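Local atomic coordinates of RAP1B (Serratia marcescens, PDB entry 4AX2), a protein that probably serves as an immunity protein that protects the bacterium from its own amidase toxin, delivered by the type VI secretion system. Residues 23-28 with 68-73; 123-126 with 131-134; 31-36 with 126-131; 87-92 with 115-120; 48-51 with 56-59. All coordinates share one frame; numbering follows the deposited sequence.

Contact 1 (23-28 with 68-73)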
# COMPACT_ATOMS: atom_id res chain seq x y z
N ASP A 23 4.79 -19.48 -4.68
CA ASP A 23 4.81 -19.04 -3.27
C ASP A 23 4.32 -17.59 -3.18
O ASP A 23 5.08 -16.65 -3.38
CB ASP A 23 6.16 -19.17 -2.54
CG ASP A 23 6.02 -18.93 -0.99
OD1 ASP A 23 4.89 -18.62 -0.51
OD2 ASP A 23 7.03 -19.07 -0.24
N PRO A 24 3.02 -17.43 -2.86
CA PRO A 24 2.39 -16.12 -2.76
C PRO A 24 3.06 -15.16 -1.76
O PRO A 24 3.02 -13.95 -1.97
CB PRO A 24 0.97 -16.44 -2.31
CG PRO A 24 0.72 -17.83 -2.79
CD PRO A 24 2.04 -18.51 -2.64
N VAL A 25 3.71 -15.67 -0.71
CA VAL A 25 4.30 -14.78 0.28
C VAL A 25 5.82 -14.73 0.27
O VAL A 25 6.42 -14.20 1.19
CB VAL A 25 3.78 -15.10 1.70
CG1 VAL A 25 2.31 -14.71 1.81
CG2 VAL A 25 4.02 -16.57 2.04
N ALA A 26 6.45 -15.25 -0.79
CA ALA A 26 7.89 -15.15 -0.93
C ALA A 26 8.37 -13.73 -0.68
O ALA A 26 9.38 -13.50 -0.01
CB ALA A 26 8.33 -15.62 -2.32
N PHE A 27 7.65 -12.74 -1.20
CA PHE A 27 8.08 -11.36 -1.04
C PHE A 27 7.96 -10.83 0.41
O PHE A 27 8.70 -9.92 0.79
CB PHE A 27 7.36 -10.43 -2.05
CG PHE A 27 5.96 -10.06 -1.66
CD1 PHE A 27 4.91 -10.94 -1.87
CD2 PHE A 27 5.68 -8.80 -1.17
CE1 PHE A 27 3.61 -10.58 -1.53
CE2 PHE A 27 4.39 -8.44 -0.82
CZ PHE A 27 3.35 -9.33 -1.01
N ILE A 28 7.06 -11.40 1.19
CA ILE A 28 6.89 -11.05 2.62
C ILE A 28 8.01 -11.67 3.48
O ILE A 28 8.54 -11.05 4.41
CB ILE A 28 5.51 -11.56 3.13
CG1 ILE A 28 4.34 -10.91 2.37
CG2 ILE A 28 5.31 -11.28 4.62
CD1 ILE A 28 4.31 -9.41 2.55
N ARG A 68 0.40 -12.21 9.86
CA ARG A 68 0.88 -12.57 11.19
C ARG A 68 1.64 -13.91 11.18
O ARG A 68 2.47 -14.14 12.05
CB ARG A 68 -0.27 -12.63 12.17
CG ARG A 68 -1.01 -11.30 12.31
CD ARG A 68 -2.18 -11.39 13.26
NE ARG A 68 -3.13 -12.43 12.86
CZ ARG A 68 -4.43 -12.39 13.08
NH1 ARG A 68 -4.98 -11.35 13.71
NH2 ARG A 68 -5.20 -13.39 12.69
N GLU A 69 1.37 -14.78 10.21
CA GLU A 69 2.06 -16.08 10.14
C GLU A 69 3.57 -15.88 9.88
O GLU A 69 4.36 -16.75 10.24
CB GLU A 69 1.43 -16.99 9.08
CG GLU A 69 2.04 -18.39 9.02
CD GLU A 69 1.24 -19.42 8.22
OE1 GLU A 69 0.32 -19.04 7.47
OE2 GLU A 69 1.55 -20.63 8.33
N TRP A 70 3.96 -14.75 9.30
CA TRP A 70 5.32 -14.58 8.79
C TRP A 70 6.18 -13.66 9.62
O TRP A 70 7.23 -13.21 9.17
CB TRP A 70 5.28 -14.14 7.32
CG TRP A 70 4.29 -15.01 6.59
CD1 TRP A 70 3.06 -14.65 6.04
CD2 TRP A 70 4.38 -16.46 6.42
NE1 TRP A 70 2.44 -15.74 5.50
CE2 TRP A 70 3.17 -16.87 5.71
CE3 TRP A 70 5.33 -17.43 6.74
CZ2 TRP A 70 2.94 -18.19 5.36
CZ3 TRP A 70 5.09 -18.76 6.39
CH2 TRP A 70 3.92 -19.13 5.71
N MET A 71 5.74 -13.40 10.85
CA MET A 71 6.50 -12.59 11.80
C MET A 71 6.20 -12.95 13.24
O MET A 71 5.07 -13.34 13.57
CB MET A 71 6.15 -11.11 11.58
CG MET A 71 4.66 -10.82 11.58
SD MET A 71 4.39 -9.04 11.69
CE MET A 71 2.61 -8.99 11.44
N PRO A 72 7.18 -12.77 14.14
CA PRO A 72 6.96 -13.02 15.57
C PRO A 72 6.24 -11.83 16.22
O PRO A 72 6.81 -11.08 17.02
CB PRO A 72 8.38 -13.24 16.10
CG PRO A 72 9.22 -12.37 15.25
CD PRO A 72 8.57 -12.36 13.87
N PHE A 73 4.98 -11.66 15.82
CA PHE A 73 4.15 -10.51 16.14
C PHE A 73 3.55 -10.66 17.53
O PHE A 73 3.20 -11.77 17.96
CB PHE A 73 3.02 -10.46 15.10
CG PHE A 73 2.11 -9.28 15.21
CD1 PHE A 73 2.61 -7.98 15.09
CD2 PHE A 73 0.75 -9.45 15.37
CE1 PHE A 73 1.76 -6.89 15.14
CE2 PHE A 73 -0.11 -8.36 15.45
CZ PHE A 73 0.40 -7.08 15.35
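The two backbones come closest where the CA atoms of I28 and W70 stand 7.3 Å apart, a type I turn from D23 to A26 having bent 23-28 round before the short helix 26-29. Between them lies the indole of W70. V25 sends CG2 over one face of W70, 3.8 Å from CE2, and the methyl sits above the five-membered ring, 28° off its normal, in a CH-pi contact. The second methyl, CG1, stays by NE1 of the same ring at 3.8 Å. I28 adds its branch methyl at the root of the tryptophan side chain: with CG2 anti to the backbone N, that methyl meets W70 CB at 3.9 Å, while CG1 is turned the other way, toward the ring of F27. On the far face of the indole lies the CG of its own neighbour, E69, so the ring is sandwiched between aliphatic carbons. W136 completes the setting edge-to-face, and P24 O binds R113 of the second subunit. The arrangement illustrates apolar packing in an all-helical fold: a turn entering a short helix is seated on a tryptophan of the loop joining helices 55-67 and 75-89.

Contact 2 (123-126 with 131-134). With EDO (1,2-ethanediol), chain D; EDO (1,2-ethanediol), chain E.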
# COMPACT_ATOMS: atom_id res chain seq x y z
N LEU A 123 5.90 2.10 15.90
CA LEU A 123 5.09 0.99 16.44
C LEU A 123 5.46 -0.35 15.83
O LEU A 123 5.50 -1.36 16.53
CB LEU A 123 3.59 1.25 16.29
CG LEU A 123 2.59 0.21 16.83
CD1 LEU A 123 2.71 0.08 18.35
CD2 LEU A 123 1.19 0.62 16.43
N SER A 124 5.77 -0.36 14.53
CA SER A 124 6.11 -1.57 13.78
C SER A 124 7.34 -2.31 14.34
O SER A 124 7.47 -3.54 14.20
CB SER A 124 6.33 -1.25 12.29
OG SER A 124 7.55 -0.59 12.03
N ARG A 125 8.24 -1.55 14.96
CA ARG A 125 9.43 -2.10 15.58
C ARG A 125 9.12 -2.62 16.98
O ARG A 125 9.65 -3.65 17.38
CB ARG A 125 10.53 -1.05 15.62
CG ARG A 125 11.04 -0.73 14.22
CD ARG A 125 11.79 0.59 14.17
NE ARG A 125 11.97 0.98 12.77
CZ ARG A 125 12.90 0.52 11.95
NH1 ARG A 125 13.81 -0.36 12.36
NH2 ARG A 125 12.93 0.97 10.69
N GLN A 126 8.23 -1.93 17.68
CA GLN A 126 7.86 -2.30 19.06
C GLN A 126 7.09 -3.62 19.16
O GLN A 126 7.21 -4.31 20.17
CB GLN A 126 7.02 -1.18 19.69
CG GLN A 126 7.75 0.14 19.79
CD GLN A 126 6.89 1.25 20.35
OE1 GLN A 126 5.69 1.32 20.07
NE2 GLN A 126 7.50 2.14 21.13
N ASN A 131 14.86 -8.93 17.35
CA ASN A 131 15.34 -7.88 16.46
C ASN A 131 14.32 -7.65 15.35
O ASN A 131 14.06 -8.56 14.57
CB ASN A 131 16.66 -8.32 15.82
CG ASN A 131 17.33 -7.23 15.00
OD1 ASN A 131 16.71 -6.24 14.60
ND2 ASN A 131 18.63 -7.40 14.75
N PRO A 132 13.76 -6.43 15.26
CA PRO A 132 12.75 -6.23 14.23
C PRO A 132 13.29 -6.13 12.80
O PRO A 132 12.49 -6.05 11.87
CB PRO A 132 12.08 -4.91 14.64
CG PRO A 132 13.16 -4.17 15.34
CD PRO A 132 13.95 -5.21 16.08
N ASP A 133 14.61 -6.10 12.64
CA ASP A 133 15.23 -6.06 11.30
C ASP A 133 15.49 -7.45 10.69
O ASP A 133 15.92 -7.55 9.54
CB ASP A 133 16.54 -5.27 11.31
CG ASP A 133 16.36 -3.79 11.67
OD1 ASP A 133 15.22 -3.33 11.82
OD2 ASP A 133 17.41 -3.11 11.82
N ARG A 134 15.27 -8.52 11.44
CA ARG A 134 15.44 -9.86 10.87
C ARG A 134 14.26 -10.17 9.97
O ARG A 134 13.23 -9.47 10.01
CB ARG A 134 15.63 -10.90 11.97
CG ARG A 134 17.02 -10.77 12.60
CD ARG A 134 17.26 -11.75 13.73
NE ARG A 134 17.29 -13.14 13.29
CZ ARG A 134 18.36 -13.78 12.84
NH1 ARG A 134 19.55 -13.18 12.74
NH2 ARG A 134 18.24 -15.05 12.48
C1 EDO D . 20.12 -9.87 16.10
O1 EDO D . 19.48 -10.86 16.94
C2 EDO D . 20.99 -10.57 15.06
O2 EDO D . 20.57 -10.20 13.75
C1 EDO E . 17.02 0.61 10.75
O1 EDO E . 16.86 -0.31 11.83
C2 EDO E . 17.11 -0.19 9.45
O2 EDO E . 15.84 -0.13 8.81
O HOH W 1 14.87 -1.49 14.25
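An Asx turn at N131, overlapping a type I turn from N131 to R134, folds the chain back after helix 118-126 and sets P132 and D133 against R125 in the last turn of that helix. The turn is drawn together by D133 N, which donates to N131 OD1 at 2.9 Å, reaching the oxygen from above the carbonyl plane, 46° out of it. The two segments meet through proline packing and one salt bridge. P132 lays its ring beside the root of the arginine, with CG 4.1 Å from R125 CB and CB 3.9 Å from R125 O; the two side chains cross at about a right angle. Farther out, R125 runs extended from CG to NE, which carries its guanidinium past the proline to D133. There NH1 forms a salt bridge of 3.3 Å with D133 OD1. The guanidinium and carboxylate planes are nearly perpendicular, 84° apart, so the pair meets through one atom on each side and not as a flat two-pronged match. An ethanediol molecule, probably from the crystallisation liquor, spans the charges: its O1 donates to D133 OD2 at 2.9 Å and takes a weak bond from R125 NH1. A water also sits between the two groups, though its very short distance to the arginine makes its position doubtful. This is a surface contact. H34, on helix 33-49, touches both R125 and D133, L123 packs on helix 75-89, and R134 continues to a salt bridge with D139 of helix 136-140.

Contact 3 (31-36 with 126-131)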
# COMPACT_ATOMS: atom_id res chain seq x y z
N MET A 31 11.16 -9.68 3.83
CA MET A 31 11.07 -8.35 4.44
C MET A 31 11.59 -8.35 5.86
O MET A 31 11.33 -9.28 6.59
CB MET A 31 9.63 -7.87 4.55
CG MET A 31 9.02 -7.39 3.27
SD MET A 31 7.28 -7.06 3.52
CE MET A 31 6.96 -6.58 1.81
N PRO A 32 12.21 -7.24 6.29
CA PRO A 32 12.38 -7.13 7.74
C PRO A 32 11.03 -7.14 8.42
O PRO A 32 10.06 -6.56 7.89
CB PRO A 32 13.06 -5.77 7.90
CG PRO A 32 12.67 -5.00 6.71
CD PRO A 32 12.60 -6.00 5.59
N TYR A 33 10.95 -7.77 9.60
CA TYR A 33 9.69 -7.92 10.31
C TYR A 33 8.92 -6.60 10.53
O TYR A 33 7.69 -6.60 10.45
CB TYR A 33 9.91 -8.60 11.66
CG TYR A 33 10.35 -10.06 11.60
CD1 TYR A 33 9.77 -10.96 10.70
CD2 TYR A 33 11.32 -10.54 12.47
CE1 TYR A 33 10.14 -12.30 10.69
CE2 TYR A 33 11.71 -11.87 12.45
CZ TYR A 33 11.12 -12.74 11.57
OH TYR A 33 11.50 -14.07 11.57
N HIS A 34 9.62 -5.49 10.80
CA HIS A 34 8.92 -4.23 11.01
C HIS A 34 8.13 -3.85 9.78
O HIS A 34 7.02 -3.34 9.89
CB HIS A 34 9.86 -3.09 11.46
CG HIS A 34 10.98 -2.76 10.49
ND1 HIS A 34 10.82 -1.89 9.47
CD2 HIS A 34 12.31 -3.16 10.45
CE1 HIS A 34 11.97 -1.76 8.80
NE2 HIS A 34 12.89 -2.52 9.41
N GLN A 35 8.66 -4.14 8.59
CA GLN A 35 7.91 -3.91 7.36
C GLN A 35 6.66 -4.79 7.23
O GLN A 35 5.63 -4.32 6.77
CB GLN A 35 8.80 -4.09 6.13
CG GLN A 35 8.12 -3.68 4.83
CD GLN A 35 7.79 -2.19 4.75
OE1 GLN A 35 8.63 -1.34 5.06
NE2 GLN A 35 6.57 -1.86 4.33
N VAL A 36 6.75 -6.05 7.66
CA VAL A 36 5.58 -6.93 7.63
C VAL A 36 4.43 -6.37 8.45
O VAL A 36 3.27 -6.47 8.04
CB VAL A 36 5.90 -8.35 8.12
CG1 VAL A 36 4.66 -9.25 8.00
CG2 VAL A 36 7.08 -8.92 7.34
N GLN A 126 8.23 -1.93 17.68
CA GLN A 126 7.86 -2.30 19.06
C GLN A 126 7.09 -3.62 19.16
O GLN A 126 7.21 -4.31 20.17
CB GLN A 126 7.02 -1.18 19.69
CG GLN A 126 7.75 0.14 19.79
CD GLN A 126 6.89 1.25 20.35
OE1 GLN A 126 5.69 1.32 20.07
NE2 GLN A 126 7.50 2.14 21.13
N LEU A 127 6.35 -3.98 18.12
CA LEU A 127 5.45 -5.13 18.17
C LEU A 127 6.07 -6.46 17.71
O LEU A 127 5.34 -7.46 17.54
CB LEU A 127 4.19 -4.84 17.33
CG LEU A 127 3.35 -3.65 17.84
CD1 LEU A 127 2.12 -3.45 16.97
CD2 LEU A 127 2.96 -3.82 19.32
N ILE A 128 7.38 -6.44 17.46
CA ILE A 128 8.12 -7.62 17.00
C ILE A 128 9.00 -8.16 18.12
O ILE A 128 9.79 -7.41 18.71
CB ILE A 128 8.97 -7.31 15.74
CG1 ILE A 128 8.05 -6.99 14.55
CG2 ILE A 128 9.90 -8.47 15.39
CD1 ILE A 128 7.04 -8.09 14.20
N ALA A 129 8.82 -9.44 18.44
CA ALA A 129 9.72 -10.13 19.38
C ALA A 129 11.10 -10.24 18.74
O ALA A 129 11.23 -10.48 17.54
CB ALA A 129 9.18 -11.51 19.74
N GLY A 130 12.14 -10.06 19.55
CA GLY A 130 13.50 -9.99 19.04
C GLY A 130 13.80 -8.79 18.15
O GLY A 130 13.10 -7.76 18.19
N ASN A 131 14.86 -8.93 17.35
CA ASN A 131 15.34 -7.88 16.46
C ASN A 131 14.32 -7.65 15.35
O ASN A 131 14.06 -8.56 14.57
CB ASN A 131 16.66 -8.32 15.82
CG ASN A 131 17.33 -7.23 15.00
OD1 ASN A 131 16.71 -6.24 14.60
ND2 ASN A 131 18.63 -7.40 14.75
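Y33 and I128 pack where helix 33-49 begins, P32 occupying its N-cap position, and where the chain has just left helix 118-126 for an irregular loop. This helix-to-loop packing in an all-helical fold fastens a helix start to the loop that follows another helix, and its two principal residues are both buried. The two side chains point at each other. I128 CG2, anti to the backbone N, lies 3.7 Å from Y33 CB and 3.9 Å from Y33 CD2, neither squarely over the ring nor at its edge. CG1 and CD1 pass the same CB on the way to the helix backbone, CG1 at 3.8 Å, so one methylene carbon of the tyrosine is embraced by three carbons of the isoleucine. The side chains cross at about a right angle. The far end of the ring extends beyond this patch, where Y33 OH is hydrogen-bonded to D139 OD2. M71 and P72 also touch Y33, and M31 and Q35 pack on H116 of the second subunit. Around the isoleucine, V37 adds a further apolar neighbour from the helix. N131 is the third contributor, and it takes part through its backbone, its side-chain OD1 being occupied by D133 N. Its carbonyl oxygen lies at the edge of the tyrosine ring, near the ring plane, with N131 O 4.0 Å from Y33 CD2.

Contact 4 (87-92 with 115-120). With EDO (1,2-ethanediol), chain G; EDO (1,2-ethanediol), chain F.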
# COMPACT_ATOMS: atom_id res chain seq x y z
N ASP A 87 -7.19 3.82 13.36
CA ASP A 87 -8.33 4.67 13.64
C ASP A 87 -7.95 6.15 13.67
O ASP A 87 -8.78 6.99 13.37
CB ASP A 87 -9.02 4.26 14.95
CG ASP A 87 -9.78 2.95 14.83
OD1 ASP A 87 -10.02 2.53 13.68
OD2 ASP A 87 -10.13 2.35 15.88
N LYS A 88 -6.70 6.46 14.00
CA LYS A 88 -6.23 7.85 14.01
C LYS A 88 -5.94 8.40 12.60
O LYS A 88 -5.82 9.63 12.43
CB LYS A 88 -5.02 7.98 14.95
CG LYS A 88 -5.39 7.71 16.41
CD LYS A 88 -4.21 7.86 17.36
CE LYS A 88 -4.55 7.43 18.78
NZ LYS A 88 -3.33 7.29 19.63
N TYR A 89 -5.90 7.52 11.59
CA TYR A 89 -5.62 7.91 10.19
C TYR A 89 -6.80 7.77 9.21
O TYR A 89 -7.01 8.63 8.36
CB TYR A 89 -4.41 7.12 9.67
CG TYR A 89 -3.12 7.69 10.20
CD1 TYR A 89 -2.69 7.39 11.47
CD2 TYR A 89 -2.35 8.54 9.42
CE1 TYR A 89 -1.52 7.94 11.99
CE2 TYR A 89 -1.16 9.08 9.92
CZ TYR A 89 -0.76 8.79 11.21
OH TYR A 89 0.40 9.31 11.73
N LYS A 90 -7.57 6.69 9.36
CA LYS A 90 -8.44 6.22 8.27
C LYS A 90 -9.61 7.12 7.90
O LYS A 90 -10.07 7.07 6.75
CB LYS A 90 -8.98 4.83 8.60
CG LYS A 90 -9.93 4.80 9.79
CD LYS A 90 -10.51 3.39 9.95
CE LYS A 90 -11.60 3.34 11.02
NZ LYS A 90 -12.11 1.97 11.31
N SER A 91 -10.08 7.93 8.85
CA SER A 91 -11.33 8.70 8.75
C SER A 91 -11.07 10.17 8.58
O SER A 91 -12.01 10.96 8.55
CB SER A 91 -12.19 8.54 10.01
OG SER A 91 -12.42 7.19 10.31
N ARG A 92 -9.80 10.54 8.46
CA ARG A 92 -9.47 11.94 8.33
C ARG A 92 -10.17 12.54 7.13
O ARG A 92 -10.39 11.88 6.10
CB ARG A 92 -7.96 12.17 8.27
CG ARG A 92 -7.20 11.75 9.51
CD ARG A 92 -7.70 12.38 10.81
NE ARG A 92 -7.47 13.83 10.85
CZ ARG A 92 -6.33 14.42 11.22
NH1 ARG A 92 -5.27 13.69 11.59
NH2 ARG A 92 -6.24 15.75 11.22
N TYR A 115 0.52 4.27 6.36
CA TYR A 115 1.56 3.31 5.98
C TYR A 115 2.95 3.93 6.02
O TYR A 115 3.90 3.25 6.35
CB TYR A 115 1.24 2.76 4.59
CG TYR A 115 2.22 1.78 4.02
CD1 TYR A 115 2.38 0.51 4.56
CD2 TYR A 115 2.95 2.10 2.88
CE1 TYR A 115 3.25 -0.40 4.01
CE2 TYR A 115 3.83 1.20 2.32
CZ TYR A 115 3.98 -0.05 2.89
OH TYR A 115 4.85 -0.94 2.32
N HIS A 116 3.06 5.20 5.62
CA HIS A 116 4.35 5.91 5.64
C HIS A 116 4.64 6.72 6.90
O HIS A 116 5.68 7.40 6.98
CB HIS A 116 4.44 6.82 4.41
CG HIS A 116 4.38 6.06 3.10
ND1 HIS A 116 5.37 5.25 2.68
CD2 HIS A 116 3.39 6.02 2.10
CE1 HIS A 116 5.04 4.71 1.48
NE2 HIS A 116 3.83 5.19 1.13
N SER A 117 3.74 6.69 7.88
CA SER A 117 3.86 7.56 9.05
C SER A 117 5.01 7.17 9.95
O SER A 117 5.31 5.99 10.14
CB SER A 117 2.55 7.62 9.87
OG SER A 117 2.23 6.36 10.44
N PRO A 118 5.66 8.18 10.55
CA PRO A 118 6.65 7.89 11.58
C PRO A 118 6.04 7.08 12.73
O PRO A 118 6.71 6.25 13.32
CB PRO A 118 7.08 9.28 12.08
CG PRO A 118 6.59 10.27 11.08
CD PRO A 118 5.55 9.62 10.23
N GLU A 119 4.78 7.34 13.05
CA GLU A 119 4.09 6.67 14.16
C GLU A 119 3.99 5.15 13.93
O GLU A 119 4.27 4.33 14.82
CB GLU A 119 2.68 7.27 14.32
CG GLU A 119 2.65 8.67 14.93
CD GLU A 119 2.75 9.82 13.92
OE1 GLU A 119 3.15 9.62 12.74
OE2 GLU A 119 2.44 10.97 14.34
N LEU A 120 3.58 4.78 12.72
CA LEU A 120 3.52 3.36 12.37
C LEU A 120 4.94 2.80 12.31
O LEU A 120 5.17 1.67 12.74
CB LEU A 120 2.77 3.12 11.06
CG LEU A 120 2.72 1.65 10.61
CD1 LEU A 120 2.02 0.75 11.65
CD2 LEU A 120 2.04 1.55 9.24
C1 EDO G . 1.14 11.62 9.49
O1 EDO G . 1.29 11.26 10.86
C2 EDO G . 2.38 11.23 8.76
O2 EDO G . 2.43 11.95 7.55
C1 EDO F . 9.02 3.59 2.53
O1 EDO F . 7.89 3.40 1.68
C2 EDO F . 8.55 3.47 3.97
O2 EDO F . 7.54 4.45 4.23
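Y89 reaches from the last part of helix 75-89 to S117 and E119, at the junction of helices 107-116 and 118-126. From CB the side chain heads toward 115-120, CG anti to the carbonyl carbon, and the residue also packs on R113 and L114. At the rim of the ring CE2 lies 3.5 Å from C1 of an ethanediol, which stands in the ring plane. CZ comes within 3.8 Å of S117 CB. The tip is the busiest atom: Y89 OH is 3.3 Å from S117 CB and 2.9 Å from E119 OE1, the carboxylate and ring planes being 75° apart. A bend at chi2 (89°) folds the glutamate over to this position. The ethanediol O1 gives E119 OE1 a weak bond, but it approaches Y89 OH exceptionally closely, so both of its contacts are doubtful. S117 turns its CB to the phenol, while its hydroxyl is engaged elsewhere, accepting from L120 N at 3.1 Å (159°) as the N-cap of helix 118-126 and bonding to L114 O. The chemistry implies a division of labour: the serine joins the two helices, while the phenol oxygen lies close to the E119 carboxylate at a partly buried site.

Contact 5 (48-51 with 56-59)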
# COMPACT_ATOMS: atom_id res chain seq x y z
N GLN A 48 -10.90 -1.72 6.28
CA GLN A 48 -11.82 -0.92 7.10
C GLN A 48 -12.44 0.26 6.37
O GLN A 48 -13.55 0.66 6.69
CB GLN A 48 -11.12 -0.44 8.39
CG GLN A 48 -10.79 -1.59 9.33
CD GLN A 48 -10.08 -1.15 10.59
OE1 GLN A 48 -10.02 0.04 10.89
NE2 GLN A 48 -9.57 -2.12 11.37
N VAL A 49 -11.76 0.78 5.36
CA VAL A 49 -12.28 1.93 4.61
C VAL A 49 -13.10 1.56 3.39
O VAL A 49 -13.60 2.44 2.68
CB VAL A 49 -11.17 2.93 4.22
CG1 VAL A 49 -10.45 3.42 5.47
CG2 VAL A 49 -10.22 2.30 3.21
N SER A 50 -13.24 0.26 3.14
CA SER A 50 -14.02 -0.23 2.02
C SER A 50 -15.26 -0.89 2.62
O SER A 50 -15.44 -0.88 3.84
CB SER A 50 -13.19 -1.18 1.13
OG SER A 50 -12.53 -2.17 1.89
N ASP A 51 -16.11 -1.45 1.80
CA ASP A 51 -17.42 -1.94 2.30
C ASP A 51 -17.19 -3.24 3.05
O ASP A 51 -16.78 -4.21 2.42
CB ASP A 51 -18.35 -2.23 1.11
CG ASP A 51 -19.36 -1.14 0.85
OD1 ASP A 51 -18.99 -0.04 0.38
OD2 ASP A 51 -20.56 -1.42 1.06
N PHE A 56 -13.81 -7.11 -1.84
CA PHE A 56 -12.52 -6.44 -1.65
C PHE A 56 -12.15 -6.31 -0.18
O PHE A 56 -11.07 -6.70 0.21
CB PHE A 56 -12.42 -5.06 -2.30
CG PHE A 56 -11.13 -4.37 -1.96
CD1 PHE A 56 -9.94 -4.79 -2.54
CD2 PHE A 56 -11.08 -3.39 -0.97
CE1 PHE A 56 -8.72 -4.21 -2.18
CE2 PHE A 56 -9.88 -2.82 -0.59
CZ PHE A 56 -8.69 -3.24 -1.20
N SER A 57 -13.04 -5.72 0.62
CA SER A 57 -12.78 -5.55 2.05
C SER A 57 -12.40 -6.87 2.71
O SER A 57 -11.47 -6.94 3.51
CB SER A 57 -13.98 -4.91 2.76
OG SER A 57 -13.75 -4.74 4.16
N LEU A 58 -13.11 -7.94 2.35
CA LEU A 58 -12.83 -9.26 2.94
C LEU A 58 -11.46 -9.77 2.53
O LEU A 58 -10.71 -10.35 3.33
CB LEU A 58 -13.94 -10.26 2.55
CG LEU A 58 -13.82 -11.69 3.08
CD1 LEU A 58 -13.77 -11.73 4.60
CD2 LEU A 58 -14.97 -12.54 2.55
N ASP A 59 -11.13 -9.57 1.26
CA ASP A 59 -9.81 -9.93 0.72
C ASP A 59 -8.68 -9.22 1.48
O ASP A 59 -7.73 -9.86 1.90
CB ASP A 59 -9.78 -9.55 -0.77
CG ASP A 59 -8.52 -10.01 -1.49
OD1 ASP A 59 -7.43 -9.43 -1.24
OD2 ASP A 59 -8.64 -10.90 -2.36
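S50 and S57 face each other across the turn between helix 33-49 and helix 55-67, their CA atoms 5.5 Å apart. In the first shell the hydroxyl of S50 is wedged against the start of the second helix, OG lying 3.2 Å from S57 CB and 3.4 Å from S57 CA. The same oxygen lies at the edge of the F56 ring, near its plane, 3.4 Å from CD2, and S50 CB follows in the ring plane, 3.7 Å from that carbon. An oxygen set near ring hydrogens in this way is probably mildly favourable electrostatically. Torsions explain the placement: S50 OG occupies the crowded position between backbone N and carbonyl carbon (chi1 49°), while F56 has CG anti to its backbone N (chi1 174°), bringing the ring round beside the serine. The second shell consists of backbone carbonyls. S50 OG bonds to L46 O, with a weak further bond to A47 O, and S57 OG bonds to A47 O, crossing from helix 55-67 to the closing turn of helix 33-49. Beyond these lies the dimer: F56 stacks on F56 of the second subunit, D51 forms a salt bridge with K54 of that subunit, and D59 bonds to its V107 and T108. V49 touches C111, whose disulfide with C45 joins helix 33-49 to helix 107-116. Chemically, two buried hydroxyls are satisfied by carbonyls near the end of one helix, so this tight helical hairpin can be buried beside the subunit interface without leaving either serine oxygen lacking a partner.

In the fold
From the N terminus, the chain first enters contact 1, whose return at 68-73 closes a loop around contact 5, the hairpin of helices 33-49 and 55-67. Contact 3 opens at 31-36, inside that loop, and closes only at 126-131, so it crosses contact 1 and encloses contacts 5 and 4. Contact 4 follows contact 5 in series, tying helix 75-89 to the junction before helix 118-126; K90 meets Q48 to link the two. Contact 2 is a short return at the end, sharing Q126 and N131 with contact 3. Contacts 1 and 3 touch through P72 and A129, and all except contact 2 also touch the second subunit.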